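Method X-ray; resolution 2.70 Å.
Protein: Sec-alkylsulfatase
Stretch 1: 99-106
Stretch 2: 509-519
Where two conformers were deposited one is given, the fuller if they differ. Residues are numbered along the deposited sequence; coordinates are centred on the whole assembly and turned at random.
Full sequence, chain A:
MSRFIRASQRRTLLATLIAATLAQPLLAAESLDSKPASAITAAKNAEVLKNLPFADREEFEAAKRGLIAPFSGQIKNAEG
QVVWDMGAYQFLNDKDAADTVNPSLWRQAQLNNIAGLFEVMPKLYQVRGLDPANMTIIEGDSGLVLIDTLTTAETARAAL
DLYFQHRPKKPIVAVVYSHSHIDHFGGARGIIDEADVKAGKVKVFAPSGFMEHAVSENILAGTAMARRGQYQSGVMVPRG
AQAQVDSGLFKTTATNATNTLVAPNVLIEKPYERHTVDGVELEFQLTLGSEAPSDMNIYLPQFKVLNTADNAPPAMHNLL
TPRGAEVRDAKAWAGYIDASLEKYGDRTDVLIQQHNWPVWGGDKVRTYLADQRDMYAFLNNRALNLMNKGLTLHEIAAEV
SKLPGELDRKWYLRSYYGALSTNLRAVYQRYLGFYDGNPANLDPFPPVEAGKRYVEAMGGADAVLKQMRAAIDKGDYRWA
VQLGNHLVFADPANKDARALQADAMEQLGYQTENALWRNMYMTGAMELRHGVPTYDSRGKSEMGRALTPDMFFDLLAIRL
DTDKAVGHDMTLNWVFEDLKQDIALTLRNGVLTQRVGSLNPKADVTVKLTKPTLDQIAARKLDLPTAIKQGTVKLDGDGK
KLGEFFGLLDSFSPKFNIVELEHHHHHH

Stretch 1, residues 99-106: DTVNPSLW
Stretch 2 (509-519) GYQTENALWRN

The most unusual feature of this contact is Asn 102, which serves two backbones at once. With chi1 at -173° (t) and chi2 at -59°, Asn 102 OD1 accepts from Ser 104 N (3.0 Å, 144°), capping the helix that starts at Pro 103, while Asn 102 ND2 donates to Gln 511 O at 2.8 Å and a nearly linear 174°. The second acceptor lies where the helix through 509-511 ends and Thr 512 leaves helical phi/psi (-63/137).

Residues 100-105 and 510-513 run in the same sense: the nearest CA pairs are Thr 100 with Tyr 510 (4.7 Å), Asn 102 with Gln 511 (5.5 Å) and Leu 105 with Glu 513 (4.9 Å). The helix from Ala 515 then doubles back, which is how Arg 518 returns to Thr 100. Asn 514 (phi/psi -75/125, chi1 t) caps this helix, Asn 514 OD1 accepting from Trp 517 N at 2.7 Å and weakly from Leu 516 N at 2.9 Å.

That helix brings in Arg 518, extended with chi1 to chi3 all t and chi4 at 92°. Arg 518 NH1 and Arg 518 NH2 both donate to Thr 100 O, at 3.0 and 3.2 Å, so the carbonyl meets the guanidinium edge near its plane; the oxygen's position is less certain than these numbers suggest. Thr 100 (chi1 p) sets CB 3.8 Å from the centroid of the Tyr 510 ring, 18° off the normal, a CH-pi contact over one face; Tyr 510 has chi1 -70°.

One water links the two stretches, accepting from Asn 102 N (3.1 Å) and Arg 518 NH1 (3.0 Å) and donating to Thr 512 O (2.6 Å).

Further along, Ser 104 OG (chi1 t) donates to Glu 513 OE2 in a very short 2.5 Å hydrogen bond; Glu 513 has chi1 and chi2 t, chi3 42°. Leu 105 (t, p) supplies apolar packing: Leu 105 CD1 lies 3.7 Å from Ala 515 CB, and Leu 105 CD2 lies 3.7 Å from Arg 518 CD.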

# COMPACT_ATOMS: atom_id res chain seq x y z
N ASP A 99 18.38 -24.10 -23.95
CA ASP A 99 19.41 -23.29 -23.27
C ASP A 99 18.87 -21.86 -23.01
O ASP A 99 19.36 -21.17 -22.11
CB ASP A 99 20.68 -23.23 -24.14
CG ASP A 99 21.34 -24.58 -24.40
OD1 ASP A 99 20.67 -25.46 -24.99
OD2 ASP A 99 22.53 -24.74 -24.04
N THR A 100 17.88 -21.44 -23.83
CA THR A 100 17.21 -20.14 -23.81
C THR A 100 16.00 -20.06 -22.83
O THR A 100 15.30 -19.05 -22.81
CB THR A 100 16.83 -19.72 -25.22
OG1 THR A 100 15.88 -20.64 -25.71
CG2 THR A 100 18.02 -19.67 -26.16
N VAL A 101 15.74 -21.12 -22.04
CA VAL A 101 14.70 -21.10 -21.02
C VAL A 101 15.07 -21.89 -19.76
O VAL A 101 15.46 -23.04 -19.85
CB VAL A 101 13.21 -21.18 -21.47
CG1 VAL A 101 13.01 -22.02 -22.72
CG2 VAL A 101 12.27 -21.56 -20.34
N ASN A 102 14.99 -21.20 -18.59
CA ASN A 102 15.24 -21.73 -17.27
C ASN A 102 14.51 -23.05 -17.10
O ASN A 102 13.31 -23.13 -17.40
CB ASN A 102 14.77 -20.74 -16.24
CG ASN A 102 15.15 -21.13 -14.82
OD1 ASN A 102 14.78 -22.20 -14.30
ND2 ASN A 102 15.80 -20.22 -14.13
N PRO A 103 15.21 -24.12 -16.68
CA PRO A 103 14.59 -25.45 -16.60
C PRO A 103 13.40 -25.57 -15.67
O PRO A 103 12.52 -26.36 -15.98
CB PRO A 103 15.76 -26.37 -16.22
CG PRO A 103 16.96 -25.65 -16.60
CD PRO A 103 16.65 -24.21 -16.34
N SER A 104 13.36 -24.79 -14.56
CA SER A 104 12.24 -24.77 -13.60
C SER A 104 10.99 -24.15 -14.25
O SER A 104 9.90 -24.65 -14.06
CB SER A 104 12.63 -23.97 -12.36
OG SER A 104 11.64 -24.02 -11.35
N LEU A 105 11.17 -23.05 -15.03
CA LEU A 105 10.12 -22.36 -15.76
C LEU A 105 9.51 -23.34 -16.81
O LEU A 105 8.28 -23.43 -16.92
CB LEU A 105 10.64 -21.09 -16.44
CG LEU A 105 9.59 -20.22 -17.21
CD1 LEU A 105 8.25 -20.08 -16.47
CD2 LEU A 105 10.14 -18.86 -17.50
N TRP A 106 10.40 -24.07 -17.53
CA TRP A 106 10.04 -25.06 -18.53
C TRP A 106 9.22 -26.20 -17.91
O TRP A 106 8.35 -26.75 -18.56
CB TRP A 106 11.34 -25.61 -19.14
CG TRP A 106 11.15 -26.54 -20.30
CD1 TRP A 106 10.93 -27.88 -20.23
CD2 TRP A 106 11.24 -26.21 -21.69
NE1 TRP A 106 10.84 -28.40 -21.50
CE2 TRP A 106 11.04 -27.40 -22.42
CE3 TRP A 106 11.49 -25.02 -22.41
CZ2 TRP A 106 11.08 -27.45 -23.82
CZ3 TRP A 106 11.50 -25.06 -23.80
CH2 TRP A 106 11.31 -26.27 -24.49
N GLY A 509 15.69 -12.75 -19.47
CA GLY A 509 14.45 -13.47 -19.75
C GLY A 509 14.74 -14.94 -19.94
O GLY A 509 13.99 -15.78 -19.45
N TYR A 510 15.86 -15.26 -20.65
CA TYR A 510 16.32 -16.63 -20.86
C TYR A 510 16.73 -17.27 -19.52
O TYR A 510 16.65 -18.48 -19.37
CB TYR A 510 17.54 -16.66 -21.81
CG TYR A 510 17.29 -16.30 -23.26
CD1 TYR A 510 16.03 -16.46 -23.83
CD2 TYR A 510 18.33 -15.86 -24.08
CE1 TYR A 510 15.80 -16.15 -25.17
CE2 TYR A 510 18.10 -15.51 -25.42
CZ TYR A 510 16.83 -15.66 -25.96
OH TYR A 510 16.58 -15.34 -27.27
N GLN A 511 17.15 -16.43 -18.56
CA GLN A 511 17.66 -16.84 -17.25
C GLN A 511 16.62 -17.01 -16.15
O GLN A 511 16.76 -17.93 -15.34
CB GLN A 511 18.79 -15.88 -16.78
CG GLN A 511 20.16 -16.15 -17.40
CD GLN A 511 21.21 -15.16 -16.95
OE1 GLN A 511 21.11 -14.55 -15.86
NE2 GLN A 511 22.25 -14.99 -17.77
N THR A 512 15.64 -16.10 -16.06
CA THR A 512 14.60 -16.07 -15.02
C THR A 512 13.64 -17.25 -14.97
O THR A 512 13.12 -17.70 -16.01
CB THR A 512 13.86 -14.75 -14.96
OG1 THR A 512 13.04 -14.74 -13.79
CG2 THR A 512 12.98 -14.49 -16.19
N GLU A 513 13.39 -17.72 -13.73
CA GLU A 513 12.47 -18.79 -13.35
C GLU A 513 11.02 -18.29 -13.40
O GLU A 513 10.09 -19.08 -13.65
CB GLU A 513 12.82 -19.22 -11.91
CG GLU A 513 11.81 -20.12 -11.24
CD GLU A 513 12.34 -20.83 -10.03
OE1 GLU A 513 13.06 -20.19 -9.23
OE2 GLU A 513 12.04 -22.04 -9.88
N ASN A 514 10.84 -16.99 -13.17
CA ASN A 514 9.57 -16.30 -13.14
C ASN A 514 9.00 -16.08 -14.52
O ASN A 514 9.65 -15.49 -15.38
CB ASN A 514 9.72 -14.98 -12.38
CG ASN A 514 8.39 -14.38 -12.04
OD1 ASN A 514 7.71 -13.84 -12.91
ND2 ASN A 514 7.98 -14.50 -10.78
N ALA A 515 7.77 -16.55 -14.72
CA ALA A 515 7.06 -16.46 -15.99
C ALA A 515 6.65 -15.05 -16.32
O ALA A 515 6.74 -14.66 -17.48
CB ALA A 515 5.84 -17.35 -15.97
N LEU A 516 6.24 -14.26 -15.32
CA LEU A 516 5.83 -12.87 -15.50
C LEU A 516 7.07 -12.04 -15.81
O LEU A 516 7.03 -11.22 -16.71
CB LEU A 516 5.09 -12.38 -14.23
CG LEU A 516 3.55 -12.62 -14.17
CD1 LEU A 516 3.12 -13.92 -14.79
CD2 LEU A 516 3.03 -12.57 -12.78
N TRP A 517 8.21 -12.32 -15.14
CA TRP A 517 9.47 -11.62 -15.39
C TRP A 517 9.93 -11.93 -16.80
O TRP A 517 10.42 -11.04 -17.48
CB TRP A 517 10.53 -12.01 -14.37
CG TRP A 517 10.39 -11.35 -13.01
CD1 TRP A 517 9.23 -11.15 -12.31
CD2 TRP A 517 11.47 -10.95 -12.13
NE1 TRP A 517 9.51 -10.55 -11.10
CE2 TRP A 517 10.87 -10.43 -10.96
CE3 TRP A 517 12.87 -10.91 -12.26
CZ2 TRP A 517 11.64 -9.85 -9.93
CZ3 TRP A 517 13.61 -10.38 -11.24
CH2 TRP A 517 13.00 -9.84 -10.09
N ARG A 518 9.74 -13.18 -17.25
CA ARG A 518 10.09 -13.58 -18.62
C ARG A 518 9.23 -12.85 -19.65
O ARG A 518 9.77 -12.36 -20.64
CB ARG A 518 10.07 -15.11 -18.83
CG ARG A 518 10.66 -15.47 -20.19
CD ARG A 518 10.36 -16.88 -20.64
NE ARG A 518 10.84 -17.13 -22.00
CZ ARG A 518 12.03 -17.64 -22.29
NH1 ARG A 518 12.91 -17.90 -21.32
NH2 ARG A 518 12.37 -17.88 -23.54
N ASN A 519 7.89 -12.74 -19.41
CA ASN A 519 6.98 -12.01 -20.28
C ASN A 519 7.36 -10.52 -20.34
O ASN A 519 7.32 -9.93 -21.41
CB ASN A 519 5.54 -12.17 -19.82
CG ASN A 519 4.92 -13.55 -19.99
OD1 ASN A 519 5.26 -14.30 -20.90
ND2 ASN A 519 3.93 -13.88 -19.16
O HOH W 1 13.39 -18.54 -18.46